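Local coordinates for protein type III restriction-modification enzyme EcoP15I Mod subunit (Escherichia coli, PDB 4ZCF) that binds the DNA site 5'-CAGCAG-3' and transfers a methyl group from S-adenosyl-L-methionine to the N6 of one flipped-out adenine, and serves restriction together with the Res subunit, at residues V437-F440 with T446-H449; T450-N455 with Y462-V467; R494-S499 with Q505-Y510. All blocks are in the same frame, centred on the assembly; numbering follows the deposited sequence.

Contact 1 (V437-F440 with T446-H449); sequences VLDF and TTAH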
# COMPACT_ATOMS: atom_id res chain seq x y z
N VAL A 437 -16.87 -6.44 -1.94
CA VAL A 437 -15.85 -7.32 -1.36
C VAL A 437 -15.44 -8.30 -2.44
O VAL A 437 -16.31 -9.02 -2.95
CB VAL A 437 -16.27 -8.00 -0.03
CG1 VAL A 437 -15.24 -9.03 0.41
CG2 VAL A 437 -16.48 -6.97 1.07
N LEU A 438 -14.16 -8.32 -2.83
CA LEU A 438 -13.69 -9.19 -3.90
C LEU A 438 -12.73 -10.31 -3.47
O LEU A 438 -11.73 -10.04 -2.82
CB LEU A 438 -13.13 -8.36 -5.09
CG LEU A 438 -12.43 -9.12 -6.22
CD1 LEU A 438 -13.41 -9.72 -7.19
CD2 LEU A 438 -11.43 -8.26 -6.95
N ASP A 439 -13.04 -11.55 -3.86
CA ASP A 439 -12.16 -12.70 -3.60
C ASP A 439 -11.92 -13.38 -4.93
O ASP A 439 -12.85 -13.90 -5.50
CB ASP A 439 -12.75 -13.70 -2.57
CG ASP A 439 -11.77 -14.71 -1.99
OD1 ASP A 439 -10.81 -15.11 -2.70
OD2 ASP A 439 -11.92 -15.06 -0.82
N PHE A 440 -10.70 -13.31 -5.46
CA PHE A 440 -10.40 -13.92 -6.76
C PHE A 440 -9.75 -15.31 -6.69
O PHE A 440 -9.38 -15.85 -7.72
CB PHE A 440 -9.74 -12.93 -7.74
CG PHE A 440 -8.48 -12.24 -7.27
CD1 PHE A 440 -7.22 -12.80 -7.50
CD2 PHE A 440 -8.55 -11.00 -6.64
CE1 PHE A 440 -6.06 -12.16 -7.07
CE2 PHE A 440 -7.38 -10.36 -6.22
CZ PHE A 440 -6.14 -10.94 -6.42
N THR A 446 -16.06 -19.18 1.07
CA THR A 446 -16.05 -18.58 2.41
C THR A 446 -16.38 -17.09 2.48
O THR A 446 -17.16 -16.69 3.35
CB THR A 446 -14.72 -18.86 3.08
OG1 THR A 446 -14.38 -20.23 2.91
CG2 THR A 446 -14.69 -18.43 4.54
N THR A 447 -15.74 -16.27 1.61
CA THR A 447 -15.94 -14.81 1.63
C THR A 447 -17.37 -14.44 1.26
O THR A 447 -17.96 -13.57 1.87
CB THR A 447 -14.86 -14.09 0.78
OG1 THR A 447 -13.58 -14.57 1.17
CG2 THR A 447 -14.86 -12.61 0.96
N ALA A 448 -17.90 -15.10 0.24
CA ALA A 448 -19.25 -14.93 -0.28
C ALA A 448 -20.25 -15.28 0.82
O ALA A 448 -21.13 -14.49 1.10
CB ALA A 448 -19.43 -15.81 -1.50
N HIS A 449 -20.03 -16.42 1.51
CA HIS A 449 -20.85 -16.90 2.61
C HIS A 449 -20.87 -15.84 3.73
O HIS A 449 -21.95 -15.45 4.18
CB HIS A 449 -20.32 -18.26 3.12
CG HIS A 449 -21.23 -18.97 4.09
ND1 HIS A 449 -21.07 -20.32 4.36
CD2 HIS A 449 -22.25 -18.49 4.84
CE1 HIS A 449 -21.98 -20.61 5.27
NE2 HIS A 449 -22.73 -19.55 5.58
O HOH W 1 -13.95 -17.07 -0.57

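Contact 2 (T450-N455 with Y462-V467); sequences TVFNLN and YQFITV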
# COMPACT_ATOMS: atom_id res chain seq x y z
N THR A 450 -19.69 -15.35 4.12
CA THR A 450 -19.49 -14.31 5.12
C THR A 450 -20.32 -13.06 4.77
O THR A 450 -20.84 -12.43 5.68
CB THR A 450 -17.98 -14.03 5.24
OG1 THR A 450 -17.32 -15.21 5.72
CG2 THR A 450 -17.67 -12.85 6.13
N VAL A 451 -20.44 -12.70 3.48
CA VAL A 451 -21.26 -11.55 3.05
C VAL A 451 -22.76 -11.86 3.29
O VAL A 451 -23.48 -11.00 3.80
CB VAL A 451 -20.94 -11.05 1.61
CG1 VAL A 451 -21.92 -9.98 1.16
CG2 VAL A 451 -19.50 -10.51 1.52
N PHE A 452 -23.20 -13.12 3.01
CA PHE A 452 -24.59 -13.56 3.28
C PHE A 452 -24.91 -13.38 4.76
O PHE A 452 -25.87 -12.69 5.07
CB PHE A 452 -24.86 -15.01 2.81
CG PHE A 452 -24.90 -15.26 1.31
CD1 PHE A 452 -25.51 -14.36 0.44
CD2 PHE A 452 -24.37 -16.44 0.76
CE1 PHE A 452 -25.60 -14.62 -0.93
CE2 PHE A 452 -24.44 -16.68 -0.62
CZ PHE A 452 -25.06 -15.77 -1.45
N ASN A 453 -24.05 -13.91 5.68
CA ASN A 453 -24.23 -13.77 7.14
C ASN A 453 -24.21 -12.32 7.62
O ASN A 453 -24.96 -11.97 8.53
CB ASN A 453 -23.15 -14.52 7.92
CG ASN A 453 -23.10 -16.01 7.77
OD1 ASN A 453 -22.18 -16.66 8.26
ND2 ASN A 453 -24.07 -16.60 7.07
N LEU A 454 -23.29 -11.49 7.08
CA LEU A 454 -23.18 -10.10 7.50
C LEU A 454 -24.41 -9.29 7.08
O LEU A 454 -24.98 -8.62 7.92
CB LEU A 454 -21.86 -9.46 7.04
CG LEU A 454 -20.56 -9.91 7.76
CD1 LEU A 454 -19.29 -9.53 6.95
CD2 LEU A 454 -20.48 -9.38 9.20
N ASN A 455 -24.85 -9.39 5.82
CA ASN A 455 -26.02 -8.71 5.25
C ASN A 455 -27.34 -8.97 5.95
O ASN A 455 -28.19 -8.07 5.97
CB ASN A 455 -26.13 -8.99 3.76
CG ASN A 455 -25.20 -8.19 2.88
OD1 ASN A 455 -24.27 -7.51 3.32
ND2 ASN A 455 -25.47 -8.24 1.60
N TYR A 462 -23.27 -5.32 1.80
CA TYR A 462 -22.05 -5.43 0.99
C TYR A 462 -22.44 -6.24 -0.26
O TYR A 462 -23.46 -6.92 -0.26
CB TYR A 462 -20.92 -6.19 1.72
CG TYR A 462 -20.62 -5.73 3.12
CD1 TYR A 462 -19.99 -4.50 3.36
CD2 TYR A 462 -20.88 -6.55 4.22
CE1 TYR A 462 -19.71 -4.07 4.66
CE2 TYR A 462 -20.56 -6.14 5.51
CZ TYR A 462 -20.00 -4.89 5.73
OH TYR A 462 -19.72 -4.49 7.00
N GLN A 463 -21.62 -6.19 -1.31
CA GLN A 463 -21.85 -7.00 -2.49
C GLN A 463 -20.62 -7.84 -2.66
O GLN A 463 -19.50 -7.35 -2.50
CB GLN A 463 -22.06 -6.13 -3.73
CG GLN A 463 -23.02 -4.99 -3.52
CD GLN A 463 -22.71 -3.89 -4.49
OE1 GLN A 463 -23.00 -3.99 -5.69
NE2 GLN A 463 -22.06 -2.84 -3.98
N PHE A 464 -20.79 -9.11 -2.93
CA PHE A 464 -19.61 -9.93 -3.13
C PHE A 464 -19.38 -10.20 -4.61
O PHE A 464 -20.33 -10.36 -5.38
CB PHE A 464 -19.67 -11.24 -2.29
CG PHE A 464 -20.57 -12.37 -2.78
CD1 PHE A 464 -20.25 -13.10 -3.92
CD2 PHE A 464 -21.67 -12.77 -2.03
CE1 PHE A 464 -21.06 -14.16 -4.35
CE2 PHE A 464 -22.48 -13.84 -2.45
CZ PHE A 464 -22.17 -14.53 -3.61
N ILE A 465 -18.11 -10.30 -4.99
CA ILE A 465 -17.67 -10.73 -6.31
C ILE A 465 -16.60 -11.75 -5.98
O ILE A 465 -15.67 -11.41 -5.25
CB ILE A 465 -17.13 -9.59 -7.23
CG1 ILE A 465 -18.12 -8.45 -7.41
CG2 ILE A 465 -16.69 -10.15 -8.59
CD1 ILE A 465 -17.49 -7.15 -7.97
N THR A 466 -16.78 -13.02 -6.40
CA THR A 466 -15.79 -14.09 -6.21
C THR A 466 -15.49 -14.82 -7.51
O THR A 466 -16.39 -15.08 -8.30
CB THR A 466 -16.05 -15.06 -5.01
OG1 THR A 466 -17.16 -15.92 -5.27
CG2 THR A 466 -16.20 -14.33 -3.65
N VAL A 467 -14.21 -15.14 -7.71
CA VAL A 467 -13.71 -15.82 -8.90
C VAL A 467 -13.14 -17.20 -8.56
O VAL A 467 -12.44 -17.35 -7.57
CB VAL A 467 -12.72 -14.94 -9.71
CG1 VAL A 467 -12.53 -15.50 -11.13
CG2 VAL A 467 -13.20 -13.48 -9.78

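Contact 3 (R494-S499 with Q505-Y510); sequences RLIRAS and QGFKVY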
# COMPACT_ATOMS: atom_id res chain seq x y z
N ARG A 494 -21.99 -24.52 -2.77
CA ARG A 494 -21.81 -24.00 -1.40
C ARG A 494 -22.52 -22.69 -1.21
O ARG A 494 -23.04 -22.43 -0.12
CB ARG A 494 -20.32 -23.82 -1.03
CG ARG A 494 -20.11 -23.67 0.47
CD ARG A 494 -19.79 -22.27 0.99
NE ARG A 494 -18.40 -22.30 1.43
CZ ARG A 494 -17.92 -21.86 2.59
NH1 ARG A 494 -18.71 -21.23 3.44
NH2 ARG A 494 -16.64 -22.01 2.89
N LEU A 495 -22.50 -21.83 -2.25
CA LEU A 495 -23.13 -20.51 -2.23
C LEU A 495 -24.64 -20.65 -2.33
O LEU A 495 -25.35 -19.92 -1.68
CB LEU A 495 -22.57 -19.66 -3.36
CG LEU A 495 -21.28 -18.89 -3.14
CD1 LEU A 495 -20.19 -19.76 -2.61
CD2 LEU A 495 -20.81 -18.26 -4.44
N ILE A 496 -25.12 -21.62 -3.14
CA ILE A 496 -26.55 -21.95 -3.28
C ILE A 496 -27.10 -22.34 -1.90
O ILE A 496 -28.09 -21.75 -1.45
CB ILE A 496 -26.79 -23.04 -4.36
CG1 ILE A 496 -26.75 -22.41 -5.79
CG2 ILE A 496 -28.13 -23.79 -4.11
CD1 ILE A 496 -26.56 -23.42 -6.91
N ARG A 497 -26.40 -23.27 -1.21
CA ARG A 497 -26.77 -23.73 0.13
C ARG A 497 -26.71 -22.63 1.19
O ARG A 497 -27.64 -22.49 1.98
CB ARG A 497 -25.95 -24.97 0.53
CG ARG A 497 -26.32 -26.18 -0.33
CD ARG A 497 -25.67 -27.44 0.18
NE ARG A 497 -25.70 -28.52 -0.80
CZ ARG A 497 -25.50 -29.80 -0.52
NH1 ARG A 497 -25.31 -30.19 0.73
NH2 ARG A 497 -25.53 -30.71 -1.47
N ALA A 498 -25.64 -21.83 1.16
CA ALA A 498 -25.38 -20.72 2.06
C ALA A 498 -26.37 -19.59 1.83
O ALA A 498 -26.61 -18.79 2.74
CB ALA A 498 -23.95 -20.22 1.84
N SER A 499 -26.91 -19.49 0.60
CA SER A 499 -27.92 -18.49 0.21
C SER A 499 -29.28 -18.92 0.72
O SER A 499 -30.05 -18.06 1.12
CB SER A 499 -28.00 -18.35 -1.30
OG SER A 499 -28.99 -17.41 -1.67
N GLN A 505 -30.77 -14.80 -0.41
CA GLN A 505 -30.15 -13.59 -0.95
C GLN A 505 -29.77 -13.66 -2.42
O GLN A 505 -29.78 -12.63 -3.09
CB GLN A 505 -28.94 -13.16 -0.12
CG GLN A 505 -29.34 -12.41 1.13
CD GLN A 505 -28.16 -11.87 1.88
OE1 GLN A 505 -28.00 -12.15 3.07
NE2 GLN A 505 -27.37 -11.01 1.23
N GLY A 506 -29.41 -14.86 -2.88
CA GLY A 506 -29.01 -15.13 -4.26
C GLY A 506 -27.74 -14.45 -4.74
O GLY A 506 -27.22 -13.53 -4.10
N PHE A 507 -27.27 -14.88 -5.92
CA PHE A 507 -26.09 -14.39 -6.61
C PHE A 507 -26.21 -14.75 -8.09
O PHE A 507 -26.82 -15.77 -8.43
CB PHE A 507 -24.79 -15.01 -6.01
CG PHE A 507 -24.68 -16.52 -6.13
CD1 PHE A 507 -25.41 -17.36 -5.30
CD2 PHE A 507 -23.85 -17.10 -7.09
CE1 PHE A 507 -25.34 -18.74 -5.44
CE2 PHE A 507 -23.77 -18.48 -7.22
CZ PHE A 507 -24.50 -19.29 -6.39
N LYS A 508 -25.57 -13.94 -8.97
CA LYS A 508 -25.54 -14.19 -10.41
C LYS A 508 -24.24 -14.89 -10.79
O LYS A 508 -23.20 -14.65 -10.18
CB LYS A 508 -25.74 -12.89 -11.20
CG LYS A 508 -27.22 -12.52 -11.37
CD LYS A 508 -27.48 -11.08 -11.78
CE LYS A 508 -26.92 -10.65 -13.13
NZ LYS A 508 -27.15 -9.19 -13.37
N VAL A 509 -24.33 -15.82 -11.77
CA VAL A 509 -23.20 -16.58 -12.30
C VAL A 509 -22.83 -16.02 -13.69
O VAL A 509 -23.71 -15.65 -14.46
CB VAL A 509 -23.41 -18.13 -12.30
CG1 VAL A 509 -22.22 -18.88 -12.91
CG2 VAL A 509 -23.68 -18.65 -10.90
N TYR A 510 -21.52 -15.90 -13.94
CA TYR A 510 -20.88 -15.45 -15.16
C TYR A 510 -19.72 -16.37 -15.41
O TYR A 510 -19.20 -16.95 -14.45
CB TYR A 510 -20.40 -14.01 -15.03
CG TYR A 510 -21.52 -13.02 -15.21
CD1 TYR A 510 -21.87 -12.56 -16.48
CD2 TYR A 510 -22.28 -12.60 -14.13
CE1 TYR A 510 -22.93 -11.67 -16.65
CE2 TYR A 510 -23.36 -11.73 -14.30
CZ TYR A 510 -23.70 -11.29 -15.56
OH TYR A 510 -24.73 -10.40 -15.72

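Contact 1 (V437-F440 with T446-H449)
D439, at the end of strand 434-439, reaches across to T447 in the first turn of helix 446-455. Its CB lies 4.0 Å from the CB of T447. CG stands anti to the backbone N (chi1 -165°), which carries the carboxylate out beside the threonine hydroxyl. CG itself lies 3.6 Å from OG1 of T447. The tip divides its work. OD2 accepts a hydrogen bond from OG1 of T447 at 2.6 Å, on the lone pair that faces away from OD1. OD1 takes the backbone N of F441, just after the strand. OD2 also has a second partner, a water that donates to it at 2.9 Å. The same water accepts the backbone N-H of T447, also at 2.9 Å. The carboxylate thus holds the start of the helix twice, once directly and once through water, and both of its oxygens are engaged.

T447 is turned so that its two branches serve different partners. OG1 lies beside the backbone N (chi1 -50°), near D439. CG2 points instead to V437, whose CG1 is 3.6 Å away. An alanine at D439 would remove both carboxylate oxygens, and is likely to leave the T447 hydroxyl, the bridging water and the N-H of F441 each without this acceptor.

The turn between the segments, which holds F441 and S444, fits the FxGxG of motif I, which in related N6-adenine methyltransferases helps form the S-adenosylmethionine site. The contact therefore closes the glycine-rich turn of a Rossmann-like beta-alpha-beta unit. Around it, D439 packs on Y121 and I122 of strand 117-122 and on T466 of strand 461-468. I427 of helix 420-430 touches both V437 and T447, while A448 leans on F464 of strand 461-468.

Contact 2 (T450-N455 with Y462-V467)
N455 lays its side-chain amide against the backbone of Y462 and bonds it twice. OD1 accepts the N-H of Y462 at 2.8 Å, with the donor a little out of the carbonyl plane of the amide. ND2 gives its own N-H to the Y462 carbonyl oxygen at 3.0 Å. This second bond is nearly straight, at 168°. It lies in the amide plane of N455 and meets a lone pair of the Y462 oxygen. With both atoms used, the amide is held against rotation.

The Y462 ring starts close to the same amide oxygen, with CD2 3.6 Å from OD1 of N455. L454 meets this ring at its edge, with CB 3.9 Å from CE2. CD1 of L454 comes equally near the same ring carbon.

Helix 450-455 runs antiparallel to strand 462-467, their short axes 8.6 Å apart at closest. This is the return half of the beta-alpha-beta unit formed by strand 434-439, helix 446-455 and strand 461-468 of the Rossmann-like sheet.

V451 faces the strand between the two aromatic groups. Its CG1 lies near the carbonyl oxygen and CB of Y462, while CG2 packs on CB of F464. CG of F464 sits between its backbone N and carbonyl carbon (chi1 76°), which turns the ring toward F452. The F464 ring then stands edge-on to F452. The planes are at 83°, in an offset edge-to-face pair with centroids 5.2 Å apart. CE2 of F464 lies over the F452 face, displaced toward CZ, 3.4 Å away. F464 also stacks with H95, and the hydroxyl of Y462 bonds to the N of G433.

Contact 3 (R494-S499 with Q505-Y510)
F507 lies with one ring face over L495, so that the aromatic group covers the leucine at its root. CB of L495 is 3.9 Å from the ring centroid and 29° off the ring normal, a CH-pi contact. CD2 of the same leucine sits over that ring too, but toward its rim. The two side chains cross at about a right angle.

The segments belong to a beta-alpha-beta crossover of the Rossmann-like fold. Strand 461-468 leads through helix 487-500 to strand 508-514, which runs parallel to it with strand 96-99 between them. F507 lies where the chain turns back from the helix to the sheet.

I496 closes on the outer end of the ring, with CG1 3.9 Å from CZ of F507. L97 of strand 96-99 touches both F507 and L495, and the ring of H84, on helix 82-86, meets that of F507. L495 also rests on A448 of helix 446-455. The apolar cluster therefore joins helices 487-500, 446-455 and 82-86 to the sheet.

One helical turn further on, the contact becomes polar. S499 faces the loop at Q505-G506, and its CA is 5.5 Å from that of Q505. The G506 carbonyl, in turn, bonds the hydroxyl of S93. With chi1 at 179°, OG of S499 lies opposite its own backbone N and faces the returning chain. There it accepts the backbone N-H of G506 at 2.9 Å, with an N-H...O angle of 154°.

The three contacts follow one another along the chain, and none encloses or crosses another. Contact 1 closes the glycine-rich turn from strand 434-439 into helix 446-455. Contact 2 closes the next turn, from the end of that helix into strand 461-468. These two strands are neighbours in the sheet, and the backbone N of V437 probably bonds the Q463 oxygen between them. Contact 3 starts on helix 487-500 and closes the turn from it toward strand 508-514. Its helix packs beside helix 446-455, where H449 meets A498. F464 of contact 2 touches F507 of contact 3. Together they tie two neighbouring helices to the same sheet.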